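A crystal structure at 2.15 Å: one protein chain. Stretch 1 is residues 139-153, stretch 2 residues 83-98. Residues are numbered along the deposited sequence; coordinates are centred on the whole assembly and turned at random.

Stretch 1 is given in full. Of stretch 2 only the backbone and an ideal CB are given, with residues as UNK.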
# COMPACT_ATOMS: atom_id res chain seq x y z
N SER A 139 13.48 -1.17 3.89
CA SER A 139 14.62 -1.36 2.99
C SER A 139 15.94 -0.88 3.60
O SER A 139 15.94 0.02 4.45
CB SER A 139 14.39 -0.67 1.66
OG SER A 139 14.12 0.70 1.85
N ILE A 140 17.06 -1.54 3.22
CA ILE A 140 18.43 -1.23 3.65
C ILE A 140 19.21 -0.92 2.40
O ILE A 140 19.24 -1.77 1.50
CB ILE A 140 19.09 -2.40 4.43
CG1 ILE A 140 18.23 -2.91 5.61
CG2 ILE A 140 20.51 -2.05 4.90
CD1 ILE A 140 18.43 -4.36 5.86
N THR A 141 19.85 0.25 2.31
CA THR A 141 20.67 0.61 1.15
C THR A 141 22.11 0.68 1.61
O THR A 141 22.39 1.39 2.58
CB THR A 141 20.18 1.91 0.51
OG1 THR A 141 18.79 1.76 0.19
CG2 THR A 141 20.96 2.28 -0.75
N ILE A 142 23.03 -0.06 0.96
CA ILE A 142 24.45 -0.07 1.32
C ILE A 142 25.25 0.45 0.13
O ILE A 142 25.10 -0.07 -0.98
CB ILE A 142 24.92 -1.48 1.75
CG1 ILE A 142 24.13 -1.96 2.99
CG2 ILE A 142 26.43 -1.47 2.05
CD1 ILE A 142 24.10 -3.45 3.17
N THR A 143 26.11 1.47 0.35
CA THR A 143 26.92 2.03 -0.73
C THR A 143 28.14 1.15 -0.94
O THR A 143 28.41 0.27 -0.13
CB THR A 143 27.34 3.47 -0.42
OG1 THR A 143 28.22 3.48 0.71
CG2 THR A 143 26.15 4.40 -0.19
N ALA A 144 28.90 1.40 -2.02
CA ALA A 144 30.10 0.63 -2.32
C ALA A 144 31.17 0.78 -1.22
O ALA A 144 31.91 -0.18 -0.96
CB ALA A 144 30.68 1.04 -3.66
N ASP A 145 31.22 1.95 -0.53
CA ASP A 145 32.17 2.17 0.57
C ASP A 145 31.55 1.82 1.96
O ASP A 145 32.07 2.25 2.98
CB ASP A 145 32.72 3.62 0.55
CG ASP A 145 31.73 4.72 0.88
OD1 ASP A 145 30.55 4.58 0.49
OD2 ASP A 145 32.15 5.74 1.47
N GLY A 146 30.49 1.01 1.99
CA GLY A 146 29.89 0.54 3.23
C GLY A 146 28.98 1.48 4.00
O GLY A 146 28.57 1.12 5.11
N LYS A 147 28.62 2.67 3.46
CA LYS A 147 27.70 3.57 4.17
C LYS A 147 26.30 3.00 4.04
O LYS A 147 25.83 2.76 2.93
CB LYS A 147 27.77 5.02 3.65
CG LYS A 147 29.08 5.72 3.99
CD LYS A 147 29.19 7.10 3.37
CE LYS A 147 30.44 7.82 3.80
NZ LYS A 147 30.60 9.13 3.10
N MSE A 148 25.66 2.72 5.18
CA MSE A 148 24.36 2.08 5.21
C MSE A 148 23.25 3.05 5.63
O MSE A 148 23.45 3.86 6.53
CB MSE A 148 24.44 0.90 6.18
CG MSE A 148 23.24 -0.01 6.13
SE MSE A 148 22.41 -0.27 7.83
CE MSE A 148 22.01 1.56 8.34
N SER A 149 22.07 2.95 4.99
CA SER A 149 20.89 3.76 5.33
C SER A 149 19.63 2.89 5.36
O SER A 149 19.57 1.89 4.65
CB SER A 149 20.72 4.92 4.35
OG SER A 149 20.60 4.48 3.01
N ILE A 150 18.66 3.25 6.22
CA ILE A 150 17.40 2.54 6.42
C ILE A 150 16.24 3.40 5.95
O ILE A 150 16.23 4.59 6.24
CB ILE A 150 17.22 2.19 7.93
CG1 ILE A 150 18.38 1.36 8.49
CG2 ILE A 150 15.89 1.50 8.19
CD1 ILE A 150 18.67 0.10 7.77
N GLN A 151 15.24 2.79 5.31
CA GLN A 151 14.04 3.50 4.85
C GLN A 151 12.79 2.66 5.04
O GLN A 151 12.84 1.43 5.01
CB GLN A 151 14.13 3.88 3.35
CG GLN A 151 15.41 4.59 2.88
CD GLN A 151 16.62 3.70 2.66
OE1 GLN A 151 17.72 4.03 3.12
NE2 GLN A 151 16.50 2.61 1.92
N LYS A 152 11.66 3.34 5.20
CA LYS A 152 10.34 2.71 5.29
C LYS A 152 9.75 2.74 3.90
O LYS A 152 9.94 3.73 3.19
CB LYS A 152 9.45 3.46 6.28
CG LYS A 152 8.15 2.74 6.63
CD LYS A 152 7.26 3.61 7.51
CE LYS A 152 6.41 2.82 8.48
NZ LYS A 152 5.81 3.70 9.52
N VAL A 153 9.08 1.67 3.49
CA VAL A 153 8.45 1.61 2.17
C VAL A 153 7.14 2.39 2.26
O VAL A 153 6.30 2.05 3.09
CB VAL A 153 8.25 0.14 1.73
CG1 VAL A 153 7.43 0.06 0.44
CG2 VAL A 153 9.60 -0.56 1.57
N UNK A 83 35.65 -6.78 3.09
CA UNK A 83 34.32 -6.88 3.68
C UNK A 83 33.73 -5.47 3.67
O UNK A 83 34.25 -4.58 4.35
CB UNK A 83 34.37 -7.47 5.09
N UNK A 84 32.69 -5.25 2.86
CA UNK A 84 32.04 -3.95 2.73
C UNK A 84 31.18 -3.69 3.97
O UNK A 84 31.19 -2.58 4.50
CB UNK A 84 31.19 -3.89 1.46
N UNK A 85 30.46 -4.71 4.43
CA UNK A 85 29.61 -4.61 5.61
C UNK A 85 29.44 -5.96 6.30
O UNK A 85 29.22 -6.96 5.62
CB UNK A 85 28.24 -4.04 5.23
N UNK A 86 29.53 -5.99 7.63
CA UNK A 86 29.32 -7.18 8.45
C UNK A 86 28.56 -6.74 9.69
O UNK A 86 29.17 -6.39 10.69
CB UNK A 86 30.64 -7.86 8.81
N UNK A 87 27.22 -6.67 9.58
CA UNK A 87 26.36 -6.19 10.66
C UNK A 87 25.36 -7.22 11.15
O UNK A 87 24.77 -7.93 10.34
CB UNK A 87 25.61 -4.94 10.20
N UNK A 88 25.13 -7.25 12.47
CA UNK A 88 24.08 -8.05 13.08
C UNK A 88 22.86 -7.14 13.14
O UNK A 88 22.91 -6.09 13.77
CB UNK A 88 24.48 -8.58 14.46
N UNK A 89 21.79 -7.51 12.43
CA UNK A 89 20.56 -6.74 12.39
C UNK A 89 19.51 -7.28 13.35
O UNK A 89 19.39 -8.49 13.52
CB UNK A 89 20.00 -6.72 10.97
N UNK A 90 18.71 -6.37 13.92
CA UNK A 90 17.53 -6.69 14.73
C UNK A 90 16.44 -5.71 14.32
O UNK A 90 16.75 -4.70 13.69
CB UNK A 90 17.82 -6.61 16.23
N UNK A 91 15.19 -5.96 14.70
CA UNK A 91 14.10 -5.03 14.38
C UNK A 91 14.37 -3.61 14.95
O UNK A 91 13.90 -2.62 14.38
CB UNK A 91 12.78 -5.57 14.93
N UNK A 92 15.19 -3.50 16.02
CA UNK A 92 15.53 -2.22 16.65
C UNK A 92 16.38 -1.32 15.73
O UNK A 92 16.35 -0.11 15.91
CB UNK A 92 16.28 -2.47 17.96
N UNK A 93 17.05 -1.89 14.70
CA UNK A 93 17.78 -1.10 13.69
C UNK A 93 16.85 -0.23 12.84
O UNK A 93 17.33 0.64 12.12
CB UNK A 93 18.58 -2.03 12.78
N UNK A 94 15.52 -0.50 12.87
CA UNK A 94 14.50 0.24 12.14
C UNK A 94 13.67 1.14 13.08
O UNK A 94 12.64 1.64 12.67
CB UNK A 94 13.58 -0.73 11.40
N UNK A 95 14.14 1.37 14.33
CA UNK A 95 13.44 2.20 15.32
C UNK A 95 13.31 3.66 14.87
O UNK A 95 12.37 4.33 15.31
CB UNK A 95 14.17 2.14 16.66
N UNK A 96 14.22 4.14 14.02
CA UNK A 96 14.18 5.51 13.50
C UNK A 96 13.05 5.72 12.47
O UNK A 96 12.69 6.88 12.25
CB UNK A 96 15.53 5.86 12.86
N UNK A 97 12.52 4.66 11.83
CA UNK A 97 11.47 4.80 10.80
C UNK A 97 10.21 3.92 11.06
O UNK A 97 9.36 3.86 10.19
CB UNK A 97 12.06 4.44 9.44
N UNK A 98 10.08 3.27 12.24
CA UNK A 98 8.91 2.45 12.59
C UNK A 98 8.49 2.82 14.01
O UNK A 98 9.35 2.89 14.89
CB UNK A 98 9.22 0.96 12.48

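Stretch 1 is a β-hairpin: strands 139-142 and 148-152 pair through backbone hydrogen bonds, and a type I turn from Thr143 to Gly146 lies between them. One face carries Ile140, Ile142, Met148, Ile150 and Lys152, all with CA-to-CB bonds toward stretch 2. No hydrogen bond joins the two stretches, so what suits each place is mostly a question of shape and polarity.

Position 83 has nothing of stretch 1 within 5.5 Å of its CB and sets no demand; it is Thr83.

At position 84 the CB points sideways, 4.5 Å from Ala144 O and 4.9 Å from Gly146 CA. A small or branched aliphatic chain could fill the space beside the turn. The residue is Val84, whose CG1 lies 3.7 Å from Ala144 O and 4.2 Å from Ile142 CG2. Its backbone also presses close: Val84 O is 3.6 Å from Gly146 CA, and a CB on Gly146 would clash with that oxygen.

Position 85 points toward the hairpin, its CB 4.5 Å from Ile142 CG2. Between Ile142 and Met148 an aliphatic chain such as leucine, isoleucine or methionine would fit. Leu85 spans both, with CD2 4.0 Å from Ile142 CD1 and CD1 4.0 Å from Met148 CB.

Positions 86, 88 and 90 are out of reach of the hairpin, while 87 and 89 point toward it, the alternation of an extended chain. The three are Asn86, Thr88 and Thr90.

At 87 the CB is still distant, so a long, flexible chain is favoured if contact is to be made. Lys87 passes its CD 4.5 Å from Met148 SE and carries its charge on toward position 93.

Position 89 also stands back from its targets, Ile140, Met148 and Ile150; a large apolar group, aromatic or long aliphatic, could bridge the gap. Phe89 does so. Ile140 CD1 sits over one ring face, 4.3 Å from the Phe89 ring centroid, while Met148 SE approaches the ring edge, 3.7 Å from Phe89 CZ.

Positions 91 and 92, in a 3-10 segment with 93, are out of reach and are Lys91 and Asn92.

At 93 the CB points toward Ile150 but is still 5.4 Å from Ile150 CD1, so the hairpin asks little: a small or medium chain would do, and a polar one could turn back to its own stretch. Asp93 serves its own stretch: OD2 accepts a hydrogen bond from Thr90 N (2.8 Å), and OD1 forms a salt bridge with Lys87 NZ (3.3 Å).

The CB of 94 points sideways, 4.5 Å from Ile150 CG2, so an apolar chain able to bend toward the isoleucines is suitable. Phe94 brings its ring nearer: CD2 is 3.3 Å from Ile150 CG2, and CE2 4.1 Å from Ile140 CG1.

Positions 95 and 96 make no contact; they are Ser95 and Ser96.

The CB of position 97 points toward the hairpin, 4.2 Å from Lys152 CB and 5.0 Å from Ile150 CG2, a place for a compact aliphatic. Val97 puts CG2 3.9 Å from Ile150 CG2, while its O lies 3.4 Å from Lys152 CD.

At 98 the CB points sideways, 5.2 Å from Lys152 CE, with little demanded; it is Val98.

Stretch 2 (83-98) TVLNKTFTKNDFSSVV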
# COMPACT_ATOMS: atom_id res chain seq x y z
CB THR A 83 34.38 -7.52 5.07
OG1 THR A 83 34.66 -8.92 4.94
CG2 THR A 83 33.11 -7.30 5.89
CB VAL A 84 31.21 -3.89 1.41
CG1 VAL A 84 30.39 -2.60 1.33
CG2 VAL A 84 32.14 -4.03 0.21
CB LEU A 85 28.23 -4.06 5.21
CG LEU A 85 27.25 -3.81 6.37
CD1 LEU A 85 26.74 -2.38 6.36
CD2 LEU A 85 26.09 -4.79 6.34
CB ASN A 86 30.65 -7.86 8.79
CG ASN A 86 30.48 -9.15 9.57
OD1 ASN A 86 29.69 -10.01 9.21
ND2 ASN A 86 31.20 -9.30 10.67
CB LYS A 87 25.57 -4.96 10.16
CG LYS A 87 24.72 -4.30 11.25
CD LYS A 87 24.35 -2.89 10.88
CE LYS A 87 23.39 -2.28 11.87
NZ LYS A 87 24.00 -2.09 13.22
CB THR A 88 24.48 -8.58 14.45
OG1 THR A 88 25.63 -9.42 14.29
CG2 THR A 88 23.36 -9.37 15.12
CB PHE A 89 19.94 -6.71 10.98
CG PHE A 89 20.55 -5.70 10.05
CD1 PHE A 89 20.12 -4.39 10.04
CD2 PHE A 89 21.55 -6.06 9.16
CE1 PHE A 89 20.69 -3.46 9.18
CE2 PHE A 89 22.09 -5.13 8.28
CZ PHE A 89 21.66 -3.84 8.29
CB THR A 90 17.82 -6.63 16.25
OG1 THR A 90 18.05 -5.28 16.65
CG2 THR A 90 18.99 -7.50 16.65
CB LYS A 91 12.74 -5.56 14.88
CG LYS A 91 12.61 -5.66 16.40
CD LYS A 91 11.27 -6.20 16.81
CE LYS A 91 11.11 -6.15 18.31
NZ LYS A 91 10.08 -7.10 18.79
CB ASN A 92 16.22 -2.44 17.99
CG ASN A 92 15.44 -3.37 18.89
OD1 ASN A 92 15.86 -4.50 19.15
ND2 ASN A 92 14.23 -2.97 19.27
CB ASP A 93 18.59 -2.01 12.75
CG ASP A 93 19.81 -2.58 13.42
OD1 ASP A 93 20.78 -1.83 13.63
OD2 ASP A 93 19.79 -3.77 13.77
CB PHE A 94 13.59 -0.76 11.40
CG PHE A 94 14.34 -1.71 10.49
CD1 PHE A 94 14.86 -2.90 10.97
CD2 PHE A 94 14.54 -1.40 9.15
CE1 PHE A 94 15.58 -3.76 10.14
CE2 PHE A 94 15.26 -2.26 8.32
CZ PHE A 94 15.77 -3.43 8.82
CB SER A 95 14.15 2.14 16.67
OG SER A 95 15.47 2.64 16.60
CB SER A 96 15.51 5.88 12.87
OG SER A 96 15.84 4.98 11.82
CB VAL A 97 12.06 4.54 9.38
CG1 VAL A 97 13.20 5.50 9.08
CG2 VAL A 97 12.51 3.09 9.20
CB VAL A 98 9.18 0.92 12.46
CG1 VAL A 98 7.92 0.12 12.78
CG2 VAL A 98 9.70 0.58 11.07
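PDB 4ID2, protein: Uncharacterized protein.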